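Local coordinates for TRAP solute Binding Protein (Uncultured marine bacterium, PDB 5I7I) that probably binds aromatic acids as the extracytoplasmic solute receptor of a TRAP transporter and holds 3-hydroxybenzoate in its cleft, at residues A[89-94]-A[169-174]; A[98-103]-A[321-326]; A[104-109]-A[235-240]; A[116-121]-A[141-146]. One frame throughout, in Å; residues are numbered along the deposited sequence. Where two conformers were deposited one is given.

Interaction 1: residues A[89-94]-A[169-174]. With 3HB (3-hydroxybenzoic acid), chain C.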
loop_
_atom_site.group_PDB
_atom_site.type_symbol
_atom_site.label_atom_id
_atom_site.label_comp_id
_atom_site.label_asym_id
_atom_site.label_seq_id
_atom_site.Cartn_x
_atom_site.Cartn_y
_atom_site.Cartn_z
ATOM N N TRP A 89 10.071 2.025 4.942
ATOM C CA TRP A 89 8.795 2.134 4.249
ATOM C C TRP A 89 8.525 0.778 3.627
ATOM O O TRP A 89 9.386 0.224 2.937
ATOM C CB TRP A 89 8.837 3.226 3.182
ATOM C CG TRP A 89 7.520 3.429 2.457
ATOM C CD1 TRP A 89 6.555 4.321 2.778
ATOM C CD2 TRP A 89 7.067 2.753 1.283
ATOM N NE1 TRP A 89 5.511 4.233 1.894
ATOM C CE2 TRP A 89 5.803 3.279 0.964
ATOM C CE3 TRP A 89 7.600 1.754 0.472
ATOM C CZ2 TRP A 89 5.071 2.851 -0.138
ATOM C CZ3 TRP A 89 6.864 1.311 -0.604
ATOM C CH2 TRP A 89 5.617 1.857 -0.901
ATOM N N THR A 90 7.345 0.221 3.888
ATOM C CA THR A 90 7.063 -1.096 3.347
ATOM C C THR A 90 5.560 -1.293 3.189
ATOM O O THR A 90 4.762 -0.409 3.488
ATOM C CB THR A 90 7.704 -2.160 4.239
ATOM O OG1 THR A 90 7.611 -3.414 3.559
ATOM C CG2 THR A 90 7.021 -2.238 5.596
ATOM N N VAL A 91 5.190 -2.475 2.691
ATOM C CA VAL A 91 3.796 -2.898 2.556
ATOM C C VAL A 91 3.485 -3.830 3.719
ATOM O O VAL A 91 4.162 -4.847 3.890
ATOM C CB VAL A 91 3.552 -3.601 1.207
ATOM C CG1 VAL A 91 2.142 -4.155 1.111
ATOM C CG2 VAL A 91 3.776 -2.642 0.014
ATOM N N ALA A 92 2.467 -3.494 4.519
ATOM C CA ALA A 92 2.173 -4.264 5.727
ATOM C C ALA A 92 1.952 -5.733 5.405
ATOM O O ALA A 92 2.491 -6.623 6.074
ATOM C CB ALA A 92 0.923 -3.710 6.406
ATOM N N GLY A 93 1.154 -6.007 4.382
ATOM C CA GLY A 93 0.790 -7.353 4.020
ATOM C C GLY A 93 1.867 -8.178 3.353
ATOM O O GLY A 93 1.628 -9.351 3.049
ATOM N N TYR A 94 3.059 -7.617 3.106
ATOM C CA TYR A 94 4.159 -8.470 2.671
ATOM C C TYR A 94 4.545 -9.477 3.743
ATOM O O TYR A 94 5.217 -10.459 3.429
ATOM C CB TYR A 94 5.389 -7.648 2.282
ATOM C CG TYR A 94 5.342 -6.944 0.929
ATOM C CD1 TYR A 94 4.223 -7.007 0.101
ATOM C CD2 TYR A 94 6.438 -6.231 0.490
ATOM C CE1 TYR A 94 4.218 -6.368 -1.112
ATOM C CE2 TYR A 94 6.443 -5.606 -0.716
ATOM C CZ TYR A 94 5.353 -5.661 -1.517
ATOM O OH TYR A 94 5.401 -5.006 -2.736
ATOM N N GLY A 169 -1.133 -10.518 -6.868
ATOM C CA GLY A 169 -1.512 -9.539 -5.885
ATOM C C GLY A 169 -0.420 -9.355 -4.850
ATOM O O GLY A 169 0.474 -10.193 -4.721
ATOM N N PRO A 170 -0.500 -8.267 -4.067
ATOM C CA PRO A 170 0.593 -7.931 -3.130
ATOM C C PRO A 170 0.529 -8.640 -1.790
ATOM O O PRO A 170 1.565 -8.728 -1.110
ATOM C CB PRO A 170 0.407 -6.418 -2.904
ATOM C CG PRO A 170 -1.060 -6.206 -3.138
ATOM C CD PRO A 170 -1.390 -7.118 -4.281
ATOM N N THR A 171 -0.647 -9.112 -1.366
ATOM C CA THR A 171 -0.846 -9.649 -0.031
ATOM C C THR A 171 -1.889 -10.751 -0.095
ATOM O O THR A 171 -2.578 -10.932 -1.097
ATOM C CB THR A 171 -1.396 -8.599 0.937
ATOM O OG1 THR A 171 -2.779 -8.395 0.632
ATOM C CG2 THR A 171 -0.640 -7.291 0.829
ATOM N N ARG A 172 -2.009 -11.470 1.018
ATOM C CA ARG A 172 -2.943 -12.575 1.093
ATOM C C ARG A 172 -4.379 -12.111 0.925
ATOM O O ARG A 172 -5.180 -12.795 0.283
ATOM C CB ARG A 172 -2.757 -13.279 2.431
ATOM C CG ARG A 172 -3.559 -14.548 2.562
ATOM C CD ARG A 172 -3.098 -15.323 3.791
ATOM N NE ARG A 172 -1.736 -15.846 3.655
ATOM C CZ ARG A 172 -1.081 -16.484 4.624
ATOM N NH1 ARG A 172 -1.654 -16.667 5.806
ATOM N NH2 ARG A 172 0.146 -16.941 4.413
ATOM N N VAL A 173 -4.740 -10.981 1.524
ATOM C CA VAL A 173 -6.099 -10.480 1.357
ATOM C C VAL A 173 -6.386 -10.178 -0.109
ATOM O O VAL A 173 -7.449 -10.539 -0.636
ATOM C CB VAL A 173 -6.364 -9.267 2.271
ATOM C CG1 VAL A 173 -7.795 -8.801 2.143
ATOM C CG2 VAL A 173 -6.057 -9.616 3.719
ATOM N N ILE A 174 -5.448 -9.520 -0.798
ATOM C CA ILE A 174 -5.718 -9.143 -2.177
ATOM C C ILE A 174 -5.693 -10.349 -3.096
ATOM O O ILE A 174 -6.459 -10.410 -4.061
ATOM C CB ILE A 174 -4.768 -8.033 -2.650
ATOM C CG1 ILE A 174 -4.828 -6.822 -1.711
ATOM C CG2 ILE A 174 -5.140 -7.607 -4.053
ATOM C CD1 ILE A 174 -6.229 -6.322 -1.419
HETATM C "C1'" 3HB C . 2.459 -3.458 -4.378
HETATM O "O1'" 3HB C . 1.408 -3.712 -5.022
HETATM O "O2'" 3HB C . 3.119 -4.392 -3.853
HETATM C C1 3HB C . 2.984 -2.032 -4.284
HETATM C C2 3HB C . 2.181 -0.982 -4.725
HETATM C C3 3HB C . 2.639 0.311 -4.657
HETATM C C4 3HB C . 3.896 0.574 -4.181
HETATM C C5 3HB C . 4.699 -0.472 -3.734
HETATM C C6 3HB C . 4.251 -1.776 -3.788
HETATM O O3 3HB C . 1.829 1.333 -5.095
HETATM O O HOH W 1 -0.377 -11.068 3.342
#
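Two oxygens sit at the edge of the Tyr94 ring, near its plane: the backbone O of Pro170, 3.4 Å from Tyr94 CD1, and O2' of the bound 3-hydroxybenzoate. One face of the same ring is backed by Val91 CB, 3.5 Å above the plane and over its centre. Trp89 likewise turns an edge to the ligand, its CH2 lying 3.8 Å from the ligand's C5. Together these groups line the cleft of a two-lobed TRAP solute-binding protein: strand 87-91 belongs to one mixed sheet, while residues 169-174 lead out of the other into helix 172-180. The Tyr94 hydroxyl is gripped twice, donating from OH to O2' of the ligand over 2.6 Å and also bonding to Val190 N. The CB of Tyr94 points away from 169-174, yet with CG anti to the carbonyl carbon (chi1 -77°) the ring comes back against Pro170. Arg168 and Glu210 add further hydrogen bonds to the ligand. Next along, Thr171 CG2 lies 3.5 Å from Gly93 CA, a closeness that the bare glycine allows. Thr171 is also the N-cap residue of helix 172-180: its OG1 accepts from Ile174 N, nearly straight at 169°, and the same oxygen bonds to Glu106. A water finishes the joint, donating a hydrogen bond to Gly93 O at 2.7 Å and accepting from Arg172 N at 2.9 Å.

Interaction 2: residues A[98-103]-A[321-326]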
loop_
_atom_site.group_PDB
_atom_site.type_symbol
_atom_site.label_atom_id
_atom_site.label_comp_id
_atom_site.label_asym_id
_atom_site.label_seq_id
_atom_site.Cartn_x
_atom_site.Cartn_y
_atom_site.Cartn_z
ATOM N N ARG A 98 0.795 -10.482 10.350
ATOM C CA ARG A 98 1.525 -9.718 11.348
ATOM C C ARG A 98 0.766 -8.478 11.804
ATOM O O ARG A 98 0.940 -8.044 12.946
ATOM C CB ARG A 98 2.871 -9.310 10.753
ATOM C CG ARG A 98 3.805 -8.621 11.709
ATOM C CD ARG A 98 4.865 -9.552 12.263
ATOM N NE ARG A 98 6.016 -8.787 12.750
ATOM C CZ ARG A 98 7.260 -8.868 12.281
ATOM N NH1 ARG A 98 7.576 -9.711 11.302
ATOM N NH2 ARG A 98 8.211 -8.103 12.813
ATOM N N PHE A 99 -0.069 -7.899 10.943
ATOM C CA PHE A 99 -0.792 -6.660 11.234
ATOM C C PHE A 99 -2.260 -6.904 10.916
ATOM O O PHE A 99 -2.803 -6.390 9.929
ATOM C CB PHE A 99 -0.206 -5.485 10.447
ATOM C CG PHE A 99 1.285 -5.358 10.602
ATOM C CD1 PHE A 99 1.845 -4.843 11.767
ATOM C CD2 PHE A 99 2.125 -5.776 9.590
ATOM C CE1 PHE A 99 3.215 -4.742 11.912
ATOM C CE2 PHE A 99 3.490 -5.682 9.728
ATOM C CZ PHE A 99 4.044 -5.153 10.885
ATOM N N PRO A 100 -2.936 -7.698 11.746
ATOM C CA PRO A 100 -4.253 -8.207 11.344
ATOM C C PRO A 100 -5.315 -7.135 11.253
ATOM O O PRO A 100 -6.212 -7.220 10.400
ATOM C CB PRO A 100 -4.586 -9.229 12.433
ATOM C CG PRO A 100 -3.737 -8.820 13.612
ATOM C CD PRO A 100 -2.457 -8.303 12.990
ATOM N N HIS A 101 -5.258 -6.106 12.104
ATOM C CA HIS A 101 -6.264 -5.055 12.010
ATOM C C HIS A 101 -6.233 -4.387 10.648
ATOM O O HIS A 101 -7.281 -3.996 10.114
ATOM C CB HIS A 101 -6.049 -3.990 13.081
ATOM C CG HIS A 101 -6.369 -4.434 14.473
ATOM N ND1 HIS A 101 -5.487 -5.155 15.245
ATOM C CD2 HIS A 101 -7.437 -4.184 15.262
ATOM C CE1 HIS A 101 -6.030 -5.390 16.429
ATOM N NE2 HIS A 101 -7.206 -4.791 16.472
ATOM N N LEU A 102 -5.040 -4.224 10.084
ATOM C CA LEU A 102 -4.905 -3.462 8.856
ATOM C C LEU A 102 -5.531 -4.175 7.665
ATOM O O LEU A 102 -5.827 -3.525 6.654
ATOM C CB LEU A 102 -3.434 -3.133 8.597
ATOM C CG LEU A 102 -2.752 -2.339 9.720
ATOM C CD1 LEU A 102 -1.321 -1.978 9.311
ATOM C CD2 LEU A 102 -3.522 -1.119 10.123
ATOM N N GLU A 103 -5.709 -5.489 7.752
ATOM C CA GLU A 103 -6.354 -6.251 6.688
ATOM C C GLU A 103 -7.738 -5.708 6.358
ATOM O O GLU A 103 -8.219 -5.874 5.231
ATOM C CB GLU A 103 -6.492 -7.720 7.120
ATOM C CG GLU A 103 -5.165 -8.435 7.328
ATOM C CD GLU A 103 -5.333 -9.845 7.840
ATOM O OE1 GLU A 103 -6.470 -10.358 7.775
ATOM O OE2 GLU A 103 -4.330 -10.430 8.326
ATOM N N ARG A 321 -9.370 -14.751 15.329
ATOM C CA ARG A 321 -8.099 -14.245 15.811
ATOM C C ARG A 321 -8.272 -13.289 16.988
ATOM O O ARG A 321 -7.349 -12.547 17.329
ATOM C CB ARG A 321 -7.327 -13.607 14.652
ATOM C CG ARG A 321 -6.762 -14.653 13.711
ATOM C CD ARG A 321 -6.048 -14.001 12.531
ATOM N NE ARG A 321 -7.000 -13.443 11.568
ATOM C CZ ARG A 321 -6.680 -12.607 10.585
ATOM N NH1 ARG A 321 -5.430 -12.187 10.445
ATOM N NH2 ARG A 321 -7.615 -12.187 9.745
ATOM N N GLY A 322 -9.428 -13.307 17.636
ATOM C CA GLY A 322 -9.631 -12.491 18.816
ATOM C C GLY A 322 -10.017 -11.057 18.576
ATOM O O GLY A 322 -9.941 -10.253 19.509
ATOM N N LEU A 323 -10.431 -10.699 17.367
ATOM C CA LEU A 323 -10.816 -9.339 17.045
ATOM C C LEU A 323 -12.310 -9.285 16.792
ATOM O O LEU A 323 -12.915 -10.281 16.403
ATOM C CB LEU A 323 -10.088 -8.866 15.786
ATOM C CG LEU A 323 -8.578 -9.023 15.844
ATOM C CD1 LEU A 323 -7.976 -8.417 14.592
ATOM C CD2 LEU A 323 -8.010 -8.355 17.085
ATOM N N ASP A 324 -12.890 -8.108 16.996
ATOM C CA ASP A 324 -14.297 -7.874 16.671
ATOM C C ASP A 324 -14.339 -7.453 15.204
ATOM O O ASP A 324 -14.287 -6.261 14.856
ATOM C CB ASP A 324 -14.909 -6.825 17.593
ATOM C CG ASP A 324 -16.407 -6.688 17.408
ATOM O OD1 ASP A 324 -16.908 -7.057 16.332
ATOM O OD2 ASP A 324 -17.075 -6.218 18.358
ATOM N N GLY A 325 -14.447 -8.450 14.325
ATOM C CA GLY A 325 -14.334 -8.181 12.900
ATOM C C GLY A 325 -15.383 -7.207 12.408
ATOM O O GLY A 325 -15.084 -6.303 11.622
ATOM N N ALA A 326 -16.627 -7.392 12.835
ATOM C CA ALA A 326 -17.699 -6.493 12.394
ATOM C C ALA A 326 -17.434 -5.060 12.840
ATOM O O ALA A 326 -17.655 -4.106 12.083
ATOM C CB ALA A 326 -19.039 -6.969 12.956
#
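Pro100 and His101 face Arg321 and Leu323 across a wide backbone gap, His101 CA lying 8.0 Å from Leu323 CA. Residues 100-103 coil like a helical turn, Glu103 N bonding to Pro100 O, without forming a regular helix. Helix 297-320 ends in a Schellman motif with Gly322 (phi 83°) as its C-prime residue, and Asp324 is the N-cap of helix 325-339. Arg321 and Glu103 meet from opposite directions, end-on, in a two-pronged salt bridge. NH2 of Arg321 meets Glu103 OE1 at 2.9 Å and NH1 meets OE2 at 3.0 Å, both on the syn side. Both oxygens lie almost in the guanidinium plane, but the nitrogens stand about 30° out of the carboxylate plane. Trp314 NE1 also bonds to Glu103 OE1. Leu323 CD1 sits over the His101 ring centre in a CH-pi contact, 4.0 Å from the centroid, while its CD2 comes within 3.6 Å of His101 CE1. His101 ND1 bonds to Asp132, which helps to set the ring's rotation. Pro100 CB touches both Arg321 NH1 and Leu323 CD1. This surface junction fastens the loop after strand 87-91 to the Schellman motif and N-cap that join helices 297-320 and 325-339.

Interaction 3: residues A[104-109]-A[235-240]. With 3HB (3-hydroxybenzoic acid), chain C.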
loop_
_atom_site.group_PDB
_atom_site.type_symbol
_atom_site.label_atom_id
_atom_site.label_comp_id
_atom_site.label_asym_id
_atom_site.label_seq_id
_atom_site.Cartn_x
_atom_site.Cartn_y
_atom_site.Cartn_z
ATOM N N ALA A 104 -8.421 -5.096 7.326
ATOM C CA ALA A 104 -9.773 -4.618 7.048
ATOM C C ALA A 104 -9.765 -3.595 5.930
ATOM O O ALA A 104 -10.719 -3.516 5.150
ATOM C CB ALA A 104 -10.413 -4.020 8.298
ATOM N N PHE A 105 -8.701 -2.817 5.837
ATOM C CA PHE A 105 -8.614 -1.793 4.811
ATOM C C PHE A 105 -8.291 -2.358 3.446
ATOM O O PHE A 105 -8.408 -1.628 2.451
ATOM C CB PHE A 105 -7.595 -0.731 5.216
ATOM C CG PHE A 105 -8.157 0.312 6.123
ATOM C CD1 PHE A 105 -8.259 0.099 7.492
ATOM C CD2 PHE A 105 -8.636 1.505 5.604
ATOM C CE1 PHE A 105 -8.799 1.076 8.325
ATOM C CE2 PHE A 105 -9.183 2.473 6.438
ATOM C CZ PHE A 105 -9.253 2.263 7.786
ATOM N N GLU A 106 -7.943 -3.632 3.369
ATOM C CA GLU A 106 -7.650 -4.306 2.117
ATOM C C GLU A 106 -8.867 -4.974 1.497
ATOM O O GLU A 106 -8.745 -5.562 0.423
ATOM C CB GLU A 106 -6.588 -5.376 2.343
ATOM C CG GLU A 106 -5.256 -4.854 2.771
ATOM C CD GLU A 106 -4.233 -5.937 2.787
ATOM O OE1 GLU A 106 -4.115 -6.641 3.815
ATOM O OE2 GLU A 106 -3.580 -6.117 1.734
ATOM N N LEU A 107 -10.023 -4.933 2.149
ATOM C CA LEU A 107 -11.170 -5.682 1.680
ATOM C C LEU A 107 -11.758 -5.058 0.418
ATOM O O LEU A 107 -11.517 -3.885 0.114
ATOM C CB LEU A 107 -12.207 -5.800 2.792
ATOM C CG LEU A 107 -11.737 -6.621 3.994
ATOM C CD1 LEU A 107 -12.767 -6.577 5.109
ATOM C CD2 LEU A 107 -11.484 -8.074 3.586
ATOM N N PRO A 108 -12.500 -5.848 -0.358
ATOM C CA PRO A 108 -12.934 -5.386 -1.677
ATOM C C PRO A 108 -13.755 -4.110 -1.572
ATOM O O PRO A 108 -14.649 -3.978 -0.736
ATOM C CB PRO A 108 -13.767 -6.563 -2.194
ATOM C CG PRO A 108 -13.121 -7.784 -1.528
ATOM C CD PRO A 108 -12.811 -7.280 -0.153
ATOM N N PHE A 109 -13.441 -3.162 -2.435
ATOM C CA PHE A 109 -14.244 -1.955 -2.589
ATOM C C PHE A 109 -14.294 -1.102 -1.331
ATOM O O PHE A 109 -15.201 -0.281 -1.173
ATOM C CB PHE A 109 -15.622 -2.280 -3.170
ATOM C CG PHE A 109 -15.522 -2.891 -4.533
ATOM C CD1 PHE A 109 -15.268 -2.105 -5.639
ATOM C CD2 PHE A 109 -15.576 -4.258 -4.704
ATOM C CE1 PHE A 109 -15.125 -2.663 -6.875
ATOM C CE2 PHE A 109 -15.430 -4.822 -5.956
ATOM C CZ PHE A 109 -15.199 -4.023 -7.039
ATOM N N THR A 235 -7.163 -1.294 -1.893
ATOM C CA THR A 235 -5.858 -0.709 -1.650
ATOM C C THR A 235 -5.141 -1.601 -0.659
ATOM O O THR A 235 -5.720 -2.553 -0.121
ATOM C CB THR A 235 -5.954 0.733 -1.132
ATOM O OG1 THR A 235 -4.659 1.305 -1.151
ATOM C CG2 THR A 235 -6.466 0.787 0.294
ATOM N N THR A 236 -3.868 -1.298 -0.416
ATOM C CA THR A 236 -3.121 -2.043 0.593
ATOM C C THR A 236 -2.307 -1.078 1.458
ATOM O O THR A 236 -1.715 -0.120 0.933
ATOM C CB THR A 236 -2.258 -3.170 -0.016
ATOM O OG1 THR A 236 -1.904 -4.144 0.967
ATOM C CG2 THR A 236 -0.991 -2.624 -0.675
ATOM N N PRO A 237 -2.339 -1.240 2.778
ATOM C CA PRO A 237 -1.646 -0.289 3.654
ATOM C C PRO A 237 -0.131 -0.357 3.565
ATOM O O PRO A 237 0.474 -1.435 3.574
ATOM C CB PRO A 237 -2.140 -0.666 5.050
ATOM C CG PRO A 237 -3.471 -1.207 4.813
ATOM C CD PRO A 237 -3.361 -1.982 3.532
ATOM N N PHE A 238 0.462 0.825 3.492
ATOM C CA PHE A 238 1.885 1.063 3.648
ATOM C C PHE A 238 2.210 1.436 5.091
ATOM O O PHE A 238 1.432 2.114 5.759
ATOM C CB PHE A 238 2.299 2.253 2.786
ATOM C CG PHE A 238 2.048 2.103 1.311
ATOM C CD1 PHE A 238 2.378 0.944 0.633
ATOM C CD2 PHE A 238 1.536 3.174 0.608
ATOM C CE1 PHE A 238 2.187 0.845 -0.742
ATOM C CE2 PHE A 238 1.351 3.107 -0.768
ATOM C CZ PHE A 238 1.687 1.935 -1.441
ATOM N N LEU A 239 3.386 1.012 5.550
ATOM C CA LEU A 239 3.887 1.338 6.876
ATOM C C LEU A 239 5.143 2.173 6.718
ATOM O O LEU A 239 6.089 1.762 6.037
ATOM C CB LEU A 239 4.254 0.074 7.649
ATOM C CG LEU A 239 3.163 -0.990 7.750
ATOM C CD1 LEU A 239 3.689 -2.226 8.466
ATOM C CD2 LEU A 239 1.938 -0.416 8.467
ATOM N N PHE A 240 5.161 3.323 7.385
ATOM C CA PHE A 240 6.337 4.187 7.472
ATOM C C PHE A 240 6.659 4.237 8.959
ATOM O O PHE A 240 5.921 4.846 9.739
ATOM C CB PHE A 240 6.019 5.558 6.880
ATOM C CG PHE A 240 7.218 6.491 6.736
ATOM C CD1 PHE A 240 8.453 6.057 6.279
ATOM C CD2 PHE A 240 7.048 7.854 7.003
ATOM C CE1 PHE A 240 9.498 6.972 6.123
ATOM C CE2 PHE A 240 8.070 8.738 6.864
ATOM C CZ PHE A 240 9.293 8.305 6.439
HETATM C "C1'" 3HB C . 2.459 -3.458 -4.378
HETATM O "O1'" 3HB C . 1.408 -3.712 -5.022
HETATM O "O2'" 3HB C . 3.119 -4.392 -3.853
HETATM C C1 3HB C . 2.984 -2.032 -4.284
HETATM C C2 3HB C . 2.181 -0.982 -4.725
HETATM C C3 3HB C . 2.639 0.311 -4.657
HETATM C C4 3HB C . 3.896 0.574 -4.181
HETATM C C5 3HB C . 4.699 -0.472 -3.734
HETATM C C6 3HB C . 4.251 -1.776 -3.788
HETATM O O3 3HB C . 1.829 1.333 -5.095
HETATM O O HOH W 2 -9.233 -2.288 -0.114
#
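Glu106 OE2 is held by two threonine hydroxyls, one of them Thr236 OG1, which donates to it over 2.7 Å. Thr236 approaches from above the carboxylate, 53° out of its plane; the second hydroxyl belongs to Thr171, which follows strand 166-169 of the six-stranded sheet. With two such partners in a buried setting, the carboxylate would be expected to favour its ionised form. Glu106 and Thr236 run side by side in the same direction, and OG1 anti to the backbone N (chi1 -161°) puts the threonine hydroxyl beside the acid. Along the way Glu106 CG rests 3.5 Å from Pro237 CD. The backbones themselves draw close here: Glu106 CA offers a CA-H...O contact to Thr235 O at 3.4 Å. Phe105 CB meets the Pro237 ring at CG, 4.2 Å away, while its own ring leads off to meet Tyr124 edge-to-face on helix 114-126. Thr235 CG2 packs against Phe105 O, and its hydroxyl bonds instead to His144 O. One water ties the loop to the incoming strand, donating to Phe105 O and Leu107 O, each at 2.8 Å, and accepting from Thr235 N at 2.9 Å. Farther along, on strand 237-243, Phe238 presents its ring edge to the ligand's O3, 3.7 Å from CZ. Loop 104-109 thus joins strand 237-243 of the five-stranded sheet, next to the cleft of the two-lobed solute-binding fold.

Interaction 4: residues A[116-121]-A[141-146]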
loop_
_atom_site.group_PDB
_atom_site.type_symbol
_atom_site.label_atom_id
_atom_site.label_comp_id
_atom_site.label_asym_id
_atom_site.label_seq_id
_atom_site.Cartn_x
_atom_site.Cartn_y
_atom_site.Cartn_z
ATOM N N ALA A 116 -8.315 10.287 1.574
ATOM C CA ALA A 116 -9.306 9.963 2.596
ATOM C C ALA A 116 -8.948 8.668 3.298
ATOM O O ALA A 116 -9.046 8.566 4.532
ATOM C CB ALA A 116 -10.692 9.844 1.954
ATOM N N THR A 117 -8.542 7.662 2.529
ATOM C CA THR A 117 -8.328 6.340 3.093
ATOM C C THR A 117 -7.080 6.318 3.963
ATOM O O THR A 117 -7.024 5.580 4.949
ATOM C CB THR A 117 -8.285 5.298 1.966
ATOM O OG1 THR A 117 -9.420 5.468 1.097
ATOM C CG2 THR A 117 -8.373 3.898 2.541
ATOM N N SER A 118 -6.077 7.123 3.620
ATOM C CA SER A 118 -4.861 7.188 4.424
ATOM C C SER A 118 -5.114 7.834 5.782
ATOM O O SER A 118 -4.575 7.372 6.792
ATOM C CB SER A 118 -3.784 7.966 3.680
ATOM O OG SER A 118 -3.327 7.256 2.558
ATOM N N GLN A 119 -5.870 8.940 5.831
ATOM C CA GLN A 119 -6.237 9.521 7.117
ATOM C C GLN A 119 -7.043 8.537 7.956
ATOM O O GLN A 119 -6.847 8.436 9.174
ATOM C CB GLN A 119 -7.031 10.797 6.887
ATOM C CG GLN A 119 -6.178 11.904 6.348
ATOM C CD GLN A 119 -6.972 13.126 6.003
ATOM O OE1 GLN A 119 -7.103 14.050 6.808
ATOM N NE2 GLN A 119 -7.566 13.116 4.816
ATOM N N ALA A 120 -7.965 7.822 7.314
ATOM C CA ALA A 120 -8.724 6.794 8.007
ATOM C C ALA A 120 -7.787 5.756 8.619
ATOM O O ALA A 120 -7.928 5.401 9.789
ATOM C CB ALA A 120 -9.712 6.149 7.034
ATOM N N LEU A 121 -6.815 5.264 7.837
ATOM C CA LEU A 121 -5.851 4.291 8.347
ATOM C C LEU A 121 -5.095 4.834 9.548
ATOM O O LEU A 121 -4.882 4.122 10.539
ATOM C CB LEU A 121 -4.843 3.923 7.260
ATOM C CG LEU A 121 -5.262 2.734 6.401
ATOM C CD1 LEU A 121 -4.504 2.737 5.088
ATOM C CD2 LEU A 121 -5.025 1.432 7.166
ATOM N N VAL A 141 0.849 5.565 8.734
ATOM C CA VAL A 141 0.255 4.479 7.969
ATOM C C VAL A 141 -0.677 5.104 6.944
ATOM O O VAL A 141 -1.441 6.021 7.270
ATOM C CB VAL A 141 -0.510 3.518 8.890
ATOM C CG1 VAL A 141 -1.127 2.375 8.095
ATOM C CG2 VAL A 141 0.416 2.961 9.958
ATOM N N PHE A 142 -0.554 4.664 5.695
ATOM C CA PHE A 142 -1.285 5.264 4.589
ATOM C C PHE A 142 -1.401 4.222 3.484
ATOM O O PHE A 142 -1.089 3.048 3.694
ATOM C CB PHE A 142 -0.648 6.588 4.160
ATOM C CG PHE A 142 0.805 6.525 3.771
ATOM C CD1 PHE A 142 1.804 6.712 4.720
ATOM C CD2 PHE A 142 1.177 6.337 2.451
ATOM C CE1 PHE A 142 3.129 6.729 4.349
ATOM C CE2 PHE A 142 2.505 6.359 2.080
ATOM C CZ PHE A 142 3.474 6.541 3.040
ATOM N N CYS A 143 -1.879 4.623 2.308
ATOM C CA CYS A 143 -2.152 3.641 1.271
ATOM C C CYS A 143 -2.079 4.309 -0.086
ATOM O O CYS A 143 -2.044 5.535 -0.196
ATOM C CB CYS A 143 -3.512 2.977 1.490
ATOM S SG CYS A 143 -4.907 4.112 1.425
ATOM N N HIS A 144 -2.114 3.483 -1.123
ATOM C CA HIS A 144 -2.119 3.971 -2.488
ATOM C C HIS A 144 -3.549 4.261 -2.957
ATOM O O HIS A 144 -4.539 3.830 -2.361
ATOM C CB HIS A 144 -1.368 3.016 -3.430
ATOM C CG HIS A 144 -1.840 1.585 -3.456
ATOM N ND1 HIS A 144 -3.001 1.182 -4.086
ATOM C CD2 HIS A 144 -1.234 0.444 -3.033
ATOM C CE1 HIS A 144 -3.103 -0.137 -4.018
ATOM N NE2 HIS A 144 -2.037 -0.612 -3.401
ATOM N N ALA A 145 -3.661 5.036 -4.024
ATOM C CA ALA A 145 -4.955 5.175 -4.676
ATOM C C ALA A 145 -5.428 3.800 -5.135
ATOM O O ALA A 145 -4.622 2.899 -5.330
ATOM C CB ALA A 145 -4.824 6.115 -5.865
ATOM N N PRO A 146 -6.728 3.595 -5.286
ATOM C CA PRO A 146 -7.206 2.241 -5.589
ATOM C C PRO A 146 -6.457 1.569 -6.726
ATOM O O PRO A 146 -6.176 2.166 -7.767
ATOM C CB PRO A 146 -8.678 2.450 -5.921
ATOM C CG PRO A 146 -9.059 3.638 -5.100
ATOM C CD PRO A 146 -7.843 4.547 -5.141
#
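From its CB outward, Leu121 touches three successive residues of the neighbouring strand. CB itself lies 4.1 Å from Val141 CG1; at the fork, CD2 turns to the same Val141 CG1, also at 4.1 Å, the two side chains crossing at about a right angle. The other tip, CD1, reaches along the strand, 3.7 Å from Phe142 O and 3.7 Å from Cys143 CB. In the alpha/beta fold of the solute-binding protein, helix 114-126 runs beside the outer edge of strand 136-143, the last strand of the five-stranded mixed sheet, and its side chains take N-H groups that no further strand is there to bind. The short axes of 116-121 and 141-143 run roughly antiparallel, at 154°, and approach to 6.4 Å, a closeness consistent with the small Ser118 there. Its OG accepts from Cys143 N at 3.0 Å, a somewhat bent bond with 145° at the hydrogen, and is also bonded to Ala114 O one turn back. The serine hydroxyl serves both helix and strand, satisfying an N-H on the sheet's outer edge, buried under the helix; Gln122 OE1 likewise takes Val141 N. Next to it, Cys143 holds SG between its backbone N and carbonyl carbon (chi1 62°), which sets the sulfur 3.6 Å from Thr117 CB and equally near Thr117 CG2. Phe142 sends its ring off the helix to pack with Phe43, Trp89 and Trp274. Farther along, His144 reaches the ligand pocket, and its ND1 donates over 2.7 Å to Ala145 O, which lies in the ring plane although the nitrogen stands above the carbonyl plane.

In the fold
Interactions 1, 3 and 4 meet on one sheet, whose strands 87-91, 237-243 and 136-143 are neighbours in that order. Centres of interactions 3 and 4 lie about 7 Å apart and those of 1 and 3 about 8 Å apart, and both 1 and 3 touch the ligand. Interaction 2 is peripheral, about 17 Å from the chain centre, and lies about 12 Å from interaction 3, centre to centre. Along the chain, 116-121 and 141-146 fall between the segments of every other contact, whereas interaction 1 alternates with both 2 and 3. Interactions 1 and 3 thus join parts of the chain leaving and re-entering the five-stranded sheet next to the cleft, consistent with a two-lobed binding protein.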